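Local coordinates for protein hemoglobin chain d1 (Lumbricus terrestris, PDB 1X9F) that binds an iron-containing heme and probably carries oxygen, as other members of the globin family do, at residues 12-17 / 69-74; 85-90 / 133-138; 92-97 / 102-107. All coordinates share one frame; numbering follows the deposited sequence.

In the fold
The three contacts sample different parts of an all-helical globin fold, and contact 3 holds the heme iron. Contact 1 is buried and joins helix 4-18 to helix 57-75 through one indole, with a polar bond at its edge. Contact 2, only partly buried, sets helix 80-95 on helix 125-139 by aliphatic packing; it touches contact 1 where Thr-73 meets Leu-87, Leu-90 and Ile-135. Contact 3 reuses helix 80-95, now against helix 101-119, and lies nested inside the loop that contact 2 closes. It too is buried, yet metal coordination and aromatic packing round the heme replace simple aliphatic packing. Ile-136 bridges contacts 2 and 3 by lying on Phe-104.

Contact 1: 12-17 / 69-74; sequences LQWASA and GLDITI
Trp-14 turns its indole toward helix 57-75 so that Ile-74 meets a ring face while Asp-71 meets an edge. With CG anti to the backbone N (chi1 178°), the ring reaches out from helix 4-18 toward the other segment; the axes of the two segments, nearly antiparallel, pass 11.1 Å apart. The Ile-74 side chain crosses it at about a right angle and ends over the five-membered ring, its CD1 lying 3.5 Å from the centroid of that Trp-14 ring in a CH-pi contact. Along the rim, Trp-14 NE1 donates to Asp-71 OD2 at 2.8 Å. The acceptor sits close to the indole plane, but the bond is bent (143° at the hydrogen) and uses the anti side of OD2, the carboxylate plane being turned 37° from the ring. At the benzo end, CH2 of Trp-14 touches CD1 of Leu-70 at 4.1 Å, an oblique approach. A leucine in place of Trp-14 would probably leave Asp-71 OD2 without its donor and open a gap under Ile-74 CD1. Phe-18 stacks on the same indole, and Asp-71 OD1 bonds to a side chain of another chain. In globin terms this is the first helix resting on the helix that carries His-62 of the carbon monoxide pocket. The chemistry implies a mainly apolar joint whose one buried indole N-H is paid for by a carboxylate at its partly exposed margin.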
# COMPACT_ATOMS: atom_id res chain seq x y z
N LEU D 12 -2.78 1.00 -24.53
CA LEU D 12 -1.88 0.31 -23.60
C LEU D 12 -2.12 0.69 -22.15
O LEU D 12 -2.25 -0.18 -21.28
CB LEU D 12 -0.43 0.61 -23.97
CG LEU D 12 0.33 -0.38 -24.86
CD1 LEU D 12 -0.56 -1.19 -25.82
CD2 LEU D 12 1.43 0.36 -25.62
N GLN D 13 -2.20 2.00 -21.90
CA GLN D 13 -2.37 2.52 -20.55
C GLN D 13 -3.75 2.19 -20.00
O GLN D 13 -3.91 1.98 -18.80
CB GLN D 13 -2.13 4.03 -20.51
CG GLN D 13 -0.70 4.41 -20.82
CD GLN D 13 -0.33 5.77 -20.27
OE1 GLN D 13 -1.11 6.72 -20.36
NE2 GLN D 13 0.87 5.87 -19.71
N TRP D 14 -4.73 2.15 -20.89
CA TRP D 14 -6.07 1.77 -20.52
C TRP D 14 -6.10 0.32 -20.05
O TRP D 14 -6.73 0.01 -19.04
CB TRP D 14 -7.01 1.92 -21.70
CG TRP D 14 -8.39 1.51 -21.38
CD1 TRP D 14 -9.13 0.57 -22.03
CD2 TRP D 14 -9.22 2.01 -20.32
NE1 TRP D 14 -10.38 0.47 -21.47
CE2 TRP D 14 -10.46 1.34 -20.41
CE3 TRP D 14 -9.05 2.97 -19.31
CZ2 TRP D 14 -11.52 1.59 -19.52
CZ3 TRP D 14 -10.10 3.22 -18.43
CH2 TRP D 14 -11.32 2.52 -18.54
N ALA D 15 -5.40 -0.55 -20.78
CA ALA D 15 -5.30 -1.95 -20.42
C ALA D 15 -4.84 -2.13 -18.97
O ALA D 15 -5.34 -3.02 -18.27
CB ALA D 15 -4.39 -2.70 -21.38
N SER D 16 -3.90 -1.30 -18.51
CA SER D 16 -3.43 -1.39 -17.12
C SER D 16 -4.40 -0.76 -16.15
O SER D 16 -4.77 -1.39 -15.16
CB SER D 16 -2.06 -0.75 -16.94
OG SER D 16 -1.21 -1.08 -18.04
N ALA D 17 -4.80 0.48 -16.41
CA ALA D 17 -5.65 1.20 -15.46
C ALA D 17 -7.03 0.57 -15.28
O ALA D 17 -7.59 0.59 -14.18
CB ALA D 17 -5.76 2.65 -15.85
N GLY D 69 -18.28 0.56 -22.00
CA GLY D 69 -18.54 1.46 -23.13
C GLY D 69 -17.30 2.24 -23.53
O GLY D 69 -16.94 2.32 -24.71
N LEU D 70 -16.63 2.81 -22.52
CA LEU D 70 -15.39 3.52 -22.73
C LEU D 70 -14.39 2.57 -23.36
O LEU D 70 -13.63 2.95 -24.25
CB LEU D 70 -14.84 4.02 -21.40
CG LEU D 70 -14.36 5.47 -21.31
CD1 LEU D 70 -13.62 5.65 -19.99
CD2 LEU D 70 -13.47 5.87 -22.48
N ASP D 71 -14.40 1.32 -22.88
CA ASP D 71 -13.51 0.31 -23.41
C ASP D 71 -13.68 0.11 -24.92
O ASP D 71 -12.70 -0.01 -25.66
CB ASP D 71 -13.70 -1.01 -22.69
CG ASP D 71 -12.63 -2.00 -23.04
OD1 ASP D 71 -12.90 -2.92 -23.85
OD2 ASP D 71 -11.47 -1.89 -22.60
N ILE D 72 -14.94 0.07 -25.37
CA ILE D 72 -15.27 -0.09 -26.79
C ILE D 72 -14.70 1.04 -27.62
O ILE D 72 -14.09 0.80 -28.67
CB ILE D 72 -16.80 -0.19 -27.02
CG1 ILE D 72 -17.36 -1.45 -26.35
CG2 ILE D 72 -17.12 -0.22 -28.52
CD1 ILE D 72 -18.87 -1.57 -26.41
N THR D 73 -14.89 2.27 -27.14
CA THR D 73 -14.45 3.45 -27.88
C THR D 73 -12.93 3.54 -27.91
O THR D 73 -12.37 3.84 -28.95
CB THR D 73 -15.05 4.75 -27.31
OG1 THR D 73 -14.69 4.89 -25.93
CG2 THR D 73 -16.56 4.70 -27.28
N ILE D 74 -12.27 3.30 -26.78
CA ILE D 74 -10.81 3.29 -26.77
C ILE D 74 -10.29 2.26 -27.76
O ILE D 74 -9.33 2.51 -28.49
CB ILE D 74 -10.28 3.03 -25.35
CG1 ILE D 74 -10.62 4.23 -24.45
CG2 ILE D 74 -8.76 2.75 -25.36
CD1 ILE D 74 -10.23 4.05 -23.01

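Contact 2: 85-90 / 133-138; sequences AQLAHL and DQIIDG. With HEM (protoporphyrin IX containing Fe), chain M.
Leu-87 points toward segment 133-138, where Gly-138 offers bare backbone. Its CB already lies over that glycine, 4.1 Å from Gly-138 O, and the two CA atoms are 5.3 Å apart, the nearest pair of the two segments. CG stands anti to the carbonyl carbon (chi1 -65°), and from there the side chain forks. One branch, CD1, rests 4.0 Å from Gly-138 CA, an approach made possible because that residue has no side chain, and it also borders the carbonyl oxygen of Gln-134. These two helices correspond to F and H of the globin fold, the proximal helix lying on the last one with their segments inclined at 49°. The other branch, CD2, turns to Ile-135, meeting its CG2 at 3.8 Å with the side chains crossing at about a right angle, and it touches Ile-135 O as well. Thr-73 of helix 57-75 packs against both Leu-87 and Ile-135. On another face of helix 80-95, His-89 looks to a different heme from the one ligated by this chain: its NE2 donates to the propionate oxygen O1A of that heme at 2.8 Å, in a nearly straight bond of 160° close to the imidazole plane.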
# COMPACT_ATOMS: atom_id res chain seq x y z
N ALA D 85 -19.80 4.98 -35.96
CA ALA D 85 -21.02 4.24 -35.63
C ALA D 85 -21.24 4.08 -34.13
O ALA D 85 -22.36 4.29 -33.65
CB ALA D 85 -21.01 2.88 -36.32
N GLN D 86 -20.19 3.72 -33.40
CA GLN D 86 -20.30 3.49 -31.96
C GLN D 86 -20.62 4.79 -31.24
O GLN D 86 -21.46 4.81 -30.34
CB GLN D 86 -19.02 2.87 -31.39
CG GLN D 86 -19.07 2.58 -29.89
CD GLN D 86 -20.16 1.58 -29.52
OE1 GLN D 86 -20.55 0.75 -30.34
NE2 GLN D 86 -20.63 1.65 -28.28
N LEU D 87 -19.98 5.88 -31.65
CA LEU D 87 -20.23 7.16 -31.00
C LEU D 87 -21.67 7.63 -31.25
O LEU D 87 -22.31 8.15 -30.34
CB LEU D 87 -19.22 8.22 -31.44
CG LEU D 87 -17.75 8.01 -31.05
CD1 LEU D 87 -16.91 9.17 -31.56
CD2 LEU D 87 -17.56 7.83 -29.55
N ALA D 88 -22.16 7.43 -32.47
CA ALA D 88 -23.55 7.74 -32.80
C ALA D 88 -24.50 6.94 -31.89
O ALA D 88 -25.49 7.49 -31.38
CB ALA D 88 -23.83 7.45 -34.27
N HIS D 89 -24.17 5.66 -31.69
CA HIS D 89 -24.96 4.74 -30.89
C HIS D 89 -25.02 5.19 -29.44
O HIS D 89 -26.08 5.17 -28.81
CB HIS D 89 -24.35 3.34 -30.98
CG HIS D 89 -25.12 2.28 -30.25
ND1 HIS D 89 -25.97 1.41 -30.90
CD2 HIS D 89 -25.13 1.91 -28.95
CE1 HIS D 89 -26.49 0.57 -30.03
NE2 HIS D 89 -26.00 0.85 -28.84
N LEU D 90 -23.86 5.59 -28.91
CA LEU D 90 -23.78 6.05 -27.54
C LEU D 90 -24.53 7.36 -27.38
O LEU D 90 -25.15 7.61 -26.34
CB LEU D 90 -22.32 6.22 -27.12
CG LEU D 90 -21.70 4.95 -26.54
CD1 LEU D 90 -20.19 5.05 -26.59
CD2 LEU D 90 -22.19 4.72 -25.11
N ASP D 133 -11.10 13.07 -25.71
CA ASP D 133 -11.80 14.30 -26.09
C ASP D 133 -12.68 14.07 -27.30
O ASP D 133 -13.86 14.42 -27.30
CB ASP D 133 -10.80 15.39 -26.42
CG ASP D 133 -11.12 16.69 -25.75
OD1 ASP D 133 -10.17 17.48 -25.53
OD2 ASP D 133 -12.27 17.04 -25.41
N GLN D 134 -12.08 13.49 -28.34
CA GLN D 134 -12.79 13.11 -29.54
C GLN D 134 -13.97 12.19 -29.22
O GLN D 134 -15.06 12.36 -29.79
CB GLN D 134 -11.84 12.44 -30.53
CG GLN D 134 -12.53 11.76 -31.71
CD GLN D 134 -11.64 10.78 -32.45
OE1 GLN D 134 -11.91 10.44 -33.60
NE2 GLN D 134 -10.57 10.32 -31.80
N ILE D 135 -13.76 11.24 -28.31
CA ILE D 135 -14.83 10.33 -27.88
C ILE D 135 -15.93 11.12 -27.18
O ILE D 135 -17.10 10.99 -27.54
CB ILE D 135 -14.29 9.21 -26.96
CG1 ILE D 135 -13.33 8.30 -27.73
CG2 ILE D 135 -15.45 8.38 -26.39
CD1 ILE D 135 -12.50 7.40 -26.82
N ILE D 136 -15.55 11.93 -26.20
CA ILE D 136 -16.51 12.79 -25.52
C ILE D 136 -17.32 13.63 -26.51
O ILE D 136 -18.54 13.74 -26.37
CB ILE D 136 -15.83 13.64 -24.43
CG1 ILE D 136 -16.11 13.06 -23.05
CG2 ILE D 136 -16.32 15.07 -24.43
CD1 ILE D 136 -15.27 11.87 -22.70
N ASP D 137 -16.66 14.21 -27.52
CA ASP D 137 -17.34 15.07 -28.49
C ASP D 137 -18.39 14.34 -29.31
O ASP D 137 -19.40 14.93 -29.70
CB ASP D 137 -16.34 15.74 -29.45
CG ASP D 137 -15.48 16.79 -28.77
OD1 ASP D 137 -15.95 17.47 -27.82
OD2 ASP D 137 -14.30 17.03 -29.12
N GLY D 138 -18.15 13.06 -29.58
CA GLY D 138 -19.09 12.25 -30.36
C GLY D 138 -20.36 11.90 -29.62
O GLY D 138 -21.37 11.52 -30.24
CHA HEM M . -28.09 -6.00 -29.30
CHB HEM M . -25.32 -8.40 -26.05
CHC HEM M . -27.29 -12.61 -27.54
CHD HEM M . -30.23 -10.20 -30.64
C1A HEM M . -27.10 -6.28 -28.24
C2A HEM M . -26.35 -5.28 -27.63
C3A HEM M . -25.50 -5.97 -26.66
C4A HEM M . -25.92 -7.36 -26.87
CMA HEM M . -24.49 -5.42 -25.68
CAA HEM M . -26.34 -3.80 -27.87
CBA HEM M . -27.36 -3.14 -26.94
CGA HEM M . -27.32 -1.67 -27.29
O1A HEM M . -26.42 -0.97 -26.79
O2A HEM M . -28.18 -1.23 -28.08
C1B HEM M . -25.64 -9.81 -26.16
C2B HEM M . -24.99 -10.76 -25.38
C3B HEM M . -25.61 -11.88 -25.83
C4B HEM M . -26.50 -11.60 -26.83
CMB HEM M . -23.93 -10.61 -24.29
CAB HEM M . -25.33 -13.11 -25.42
CBB HEM M . -24.87 -14.34 -24.99
C1C HEM M . -28.31 -12.32 -28.56
C2C HEM M . -29.08 -13.32 -29.15
C3C HEM M . -29.88 -12.61 -30.01
C4C HEM M . -29.57 -11.27 -29.87
CMC HEM M . -29.05 -14.81 -28.92
CAC HEM M . -30.94 -13.18 -30.88
CBC HEM M . -30.71 -13.54 -32.16
C1D HEM M . -29.91 -8.77 -30.54
C2D HEM M . -30.56 -7.82 -31.32
C3D HEM M . -29.99 -6.61 -30.97
C4D HEM M . -28.98 -6.98 -29.95
CMD HEM M . -31.67 -8.05 -32.32
CAD HEM M . -30.31 -5.23 -31.47
CBD HEM M . -29.34 -4.84 -32.57
CGD HEM M . -29.65 -3.40 -32.91
O1D HEM M . -30.60 -3.15 -33.69
O2D HEM M . -28.94 -2.52 -32.38
NA HEM M . -26.88 -7.55 -27.81
NB HEM M . -26.56 -10.27 -27.07
NC HEM M . -28.57 -11.05 -28.98
ND HEM M . -28.94 -8.30 -29.71
FE HEM M . -27.72 -9.29 -28.42

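Contact 3: 92-97 / 102-107; sequences VQHVER and EFFDIF. With HEM (protoporphyrin IX containing Fe), chain T.
His-94 and Phe-104 meet beneath the heme, CD2 of the imidazole lying 3.9 Å from CZ of the phenyl ring. The pair is an offset edge-to-face stack, the edge of Phe-104 turned toward the face of His-94 with the planes at 65°. This is the tight part. His-94 is the proximal ligand, NE2 bound to the heme iron at 2.1 Å, while ND1 is hydrogen-bonded to Leu-90 O, so both nitrogens of the ring are held and its rotation is fixed. Phe-104 also slides beneath the porphyrin, with CE2 3.6 Å from the heme methine carbon CHC and the heme methyl CMC over its face. Phe-103 brings its CD1 to 3.5 Å from the heme vinyl carbon CBC. Phe-107, its CG anti to the backbone N (chi1 178°), turns a ring face to the vinyl carbon CAB. Toward the propionates the contact opens to solvent, and Gln-93 and Arg-97 are partly exposed. Gln-93 rests its amide NE2 3.4 Å from the propionate carbon CBA of the heme. Arg-97 lays its guanidinium flat on CAD, its CZ 3.6 Å away, and is steadied by its NE donating to Gln-93 O at 3.1 Å, near the guanidinium plane. The contact thus sits where a short loop leads from helix 80-95 to helix 101-119, with Ile-136 and Ile-139 of helix 125-139 against Phe-104 and with Leu-31 and Ile-35 of helix 21-38 against Phe-107.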
# COMPACT_ATOMS: atom_id res chain seq x y z
N VAL D 92 -27.26 8.36 -29.12
CA VAL D 92 -28.68 8.01 -29.04
C VAL D 92 -29.04 7.70 -27.59
O VAL D 92 -30.06 8.16 -27.07
CB VAL D 92 -29.03 6.76 -29.89
CG1 VAL D 92 -30.49 6.34 -29.69
CG2 VAL D 92 -28.75 7.01 -31.37
N GLN D 93 -28.16 6.93 -26.95
CA GLN D 93 -28.39 6.47 -25.59
C GLN D 93 -28.28 7.58 -24.55
O GLN D 93 -28.62 7.37 -23.38
CB GLN D 93 -27.41 5.36 -25.24
CG GLN D 93 -27.70 4.05 -25.92
CD GLN D 93 -26.65 3.02 -25.60
OE1 GLN D 93 -25.47 3.35 -25.44
NE2 GLN D 93 -27.06 1.76 -25.49
N HIS D 94 -27.80 8.74 -24.95
CA HIS D 94 -27.66 9.86 -24.03
C HIS D 94 -28.56 11.05 -24.37
O HIS D 94 -28.85 11.88 -23.51
CB HIS D 94 -26.19 10.27 -23.91
CG HIS D 94 -25.34 9.27 -23.19
ND1 HIS D 94 -24.88 8.12 -23.79
CD2 HIS D 94 -24.87 9.25 -21.92
CE1 HIS D 94 -24.16 7.43 -22.93
NE2 HIS D 94 -24.14 8.09 -21.79
N VAL D 95 -29.02 11.11 -25.62
CA VAL D 95 -29.62 12.33 -26.19
C VAL D 95 -30.93 12.83 -25.56
O VAL D 95 -31.17 14.05 -25.52
CB VAL D 95 -29.77 12.22 -27.75
CG1 VAL D 95 -30.96 11.34 -28.14
CG2 VAL D 95 -29.86 13.60 -28.39
N GLU D 96 -31.75 11.92 -25.06
CA GLU D 96 -33.08 12.29 -24.56
C GLU D 96 -33.11 12.58 -23.06
O GLU D 96 -34.18 12.69 -22.47
CB GLU D 96 -34.12 11.20 -24.90
CG GLU D 96 -34.22 10.85 -26.38
CD GLU D 96 -34.56 12.04 -27.27
OE1 GLU D 96 -34.15 13.19 -26.97
OE2 GLU D 96 -35.24 11.83 -28.30
N ARG D 97 -31.94 12.70 -22.46
CA ARG D 97 -31.86 12.97 -21.04
C ARG D 97 -31.33 14.38 -20.92
O ARG D 97 -30.56 14.82 -21.78
CB ARG D 97 -30.94 11.95 -20.39
CG ARG D 97 -31.27 10.53 -20.86
CD ARG D 97 -30.18 9.52 -20.64
NE ARG D 97 -30.56 8.18 -21.10
CZ ARG D 97 -31.42 7.39 -20.47
NH1 ARG D 97 -32.01 7.78 -19.34
NH2 ARG D 97 -31.70 6.19 -20.96
N GLU D 102 -21.56 19.91 -20.62
CA GLU D 102 -20.42 20.06 -19.71
C GLU D 102 -20.28 18.89 -18.73
O GLU D 102 -19.21 18.69 -18.15
CB GLU D 102 -20.46 21.41 -18.96
CG GLU D 102 -21.71 21.69 -18.14
CD GLU D 102 -22.73 22.56 -18.86
OE1 GLU D 102 -22.90 22.41 -20.09
OE2 GLU D 102 -23.36 23.40 -18.19
N PHE D 103 -21.35 18.12 -18.55
CA PHE D 103 -21.28 16.89 -17.78
C PHE D 103 -20.17 15.99 -18.28
O PHE D 103 -19.38 15.46 -17.49
CB PHE D 103 -22.61 16.14 -17.83
CG PHE D 103 -23.67 16.74 -16.96
CD1 PHE D 103 -24.98 16.26 -17.01
CD2 PHE D 103 -23.37 17.80 -16.11
CE1 PHE D 103 -25.96 16.81 -16.20
CE2 PHE D 103 -24.35 18.36 -15.30
CZ PHE D 103 -25.65 17.86 -15.35
N PHE D 104 -20.09 15.83 -19.60
CA PHE D 104 -19.05 15.02 -20.23
C PHE D 104 -17.67 15.62 -20.01
O PHE D 104 -16.69 14.89 -19.82
CB PHE D 104 -19.35 14.80 -21.71
CG PHE D 104 -20.63 14.06 -21.94
CD1 PHE D 104 -21.84 14.74 -21.89
CD2 PHE D 104 -20.62 12.69 -22.14
CE1 PHE D 104 -23.03 14.05 -22.07
CE2 PHE D 104 -21.81 12.00 -22.33
CZ PHE D 104 -23.02 12.68 -22.29
N ASP D 105 -17.60 16.95 -20.02
CA ASP D 105 -16.35 17.63 -19.70
C ASP D 105 -15.90 17.32 -18.28
O ASP D 105 -14.72 17.07 -18.04
CB ASP D 105 -16.47 19.13 -19.91
CG ASP D 105 -16.67 19.49 -21.36
OD1 ASP D 105 -16.87 20.69 -21.66
OD2 ASP D 105 -16.65 18.65 -22.29
N ILE D 106 -16.85 17.36 -17.34
CA ILE D 106 -16.55 17.01 -15.95
C ILE D 106 -16.13 15.55 -15.88
O ILE D 106 -15.21 15.19 -15.14
CB ILE D 106 -17.76 17.29 -15.03
CG1 ILE D 106 -18.04 18.80 -14.95
CG2 ILE D 106 -17.53 16.72 -13.62
CD1 ILE D 106 -19.52 19.15 -14.81
N PHE D 107 -16.81 14.70 -16.65
CA PHE D 107 -16.46 13.30 -16.70
C PHE D 107 -15.00 13.11 -17.09
O PHE D 107 -14.24 12.42 -16.39
CB PHE D 107 -17.36 12.55 -17.68
CG PHE D 107 -17.02 11.10 -17.82
CD1 PHE D 107 -17.71 10.14 -17.10
CD2 PHE D 107 -16.00 10.69 -18.68
CE1 PHE D 107 -17.41 8.79 -17.23
CE2 PHE D 107 -15.68 9.34 -18.80
CZ PHE D 107 -16.39 8.39 -18.08
CHA HEM T . -26.02 5.21 -19.76
CHB HEM T . -21.57 5.26 -21.73
CHC HEM T . -20.72 9.69 -19.83
CHD HEM T . -25.35 9.76 -18.17
C1A HEM T . -24.78 4.79 -20.41
C2A HEM T . -24.71 3.52 -20.96
C3A HEM T . -23.39 3.46 -21.57
C4A HEM T . -22.88 4.82 -21.26
CMA HEM T . -22.74 2.32 -22.31
CAA HEM T . -25.75 2.44 -20.87
CBA HEM T . -26.58 2.27 -22.13
CGA HEM T . -27.45 1.06 -21.83
O1A HEM T . -26.93 -0.07 -21.77
O2A HEM T . -28.67 1.26 -21.65
C1B HEM T . -20.93 6.53 -21.38
C2B HEM T . -19.62 6.79 -21.75
C3B HEM T . -19.45 8.01 -21.18
C4B HEM T . -20.59 8.43 -20.56
CMB HEM T . -18.64 5.95 -22.55
CAB HEM T . -18.30 8.64 -21.33
CBB HEM T . -17.16 9.28 -21.70
C1C HEM T . -21.95 10.10 -19.14
C2C HEM T . -22.02 11.30 -18.47
C3C HEM T . -23.31 11.32 -18.02
C4C HEM T . -23.93 10.13 -18.40
CMC HEM T . -20.96 12.36 -18.28
CAC HEM T . -23.78 12.47 -17.19
CBC HEM T . -25.14 12.72 -16.94
C1D HEM T . -26.01 8.48 -18.51
C2D HEM T . -27.32 8.18 -18.12
C3D HEM T . -27.53 6.89 -18.55
C4D HEM T . -26.26 6.54 -19.20
CMD HEM T . -28.28 9.07 -17.39
CAD HEM T . -28.77 6.03 -18.45
CBD HEM T . -28.82 5.26 -17.13
CGD HEM T . -30.08 4.42 -17.20
O1D HEM T . -30.13 3.48 -18.03
O2D HEM T . -31.02 4.71 -16.44
NA HEM T . -23.73 5.63 -20.59
NB HEM T . -21.56 7.49 -20.65
NC HEM T . -23.11 9.37 -19.15
ND HEM T . -25.33 7.51 -19.15
FE HEM T . -23.44 7.52 -19.91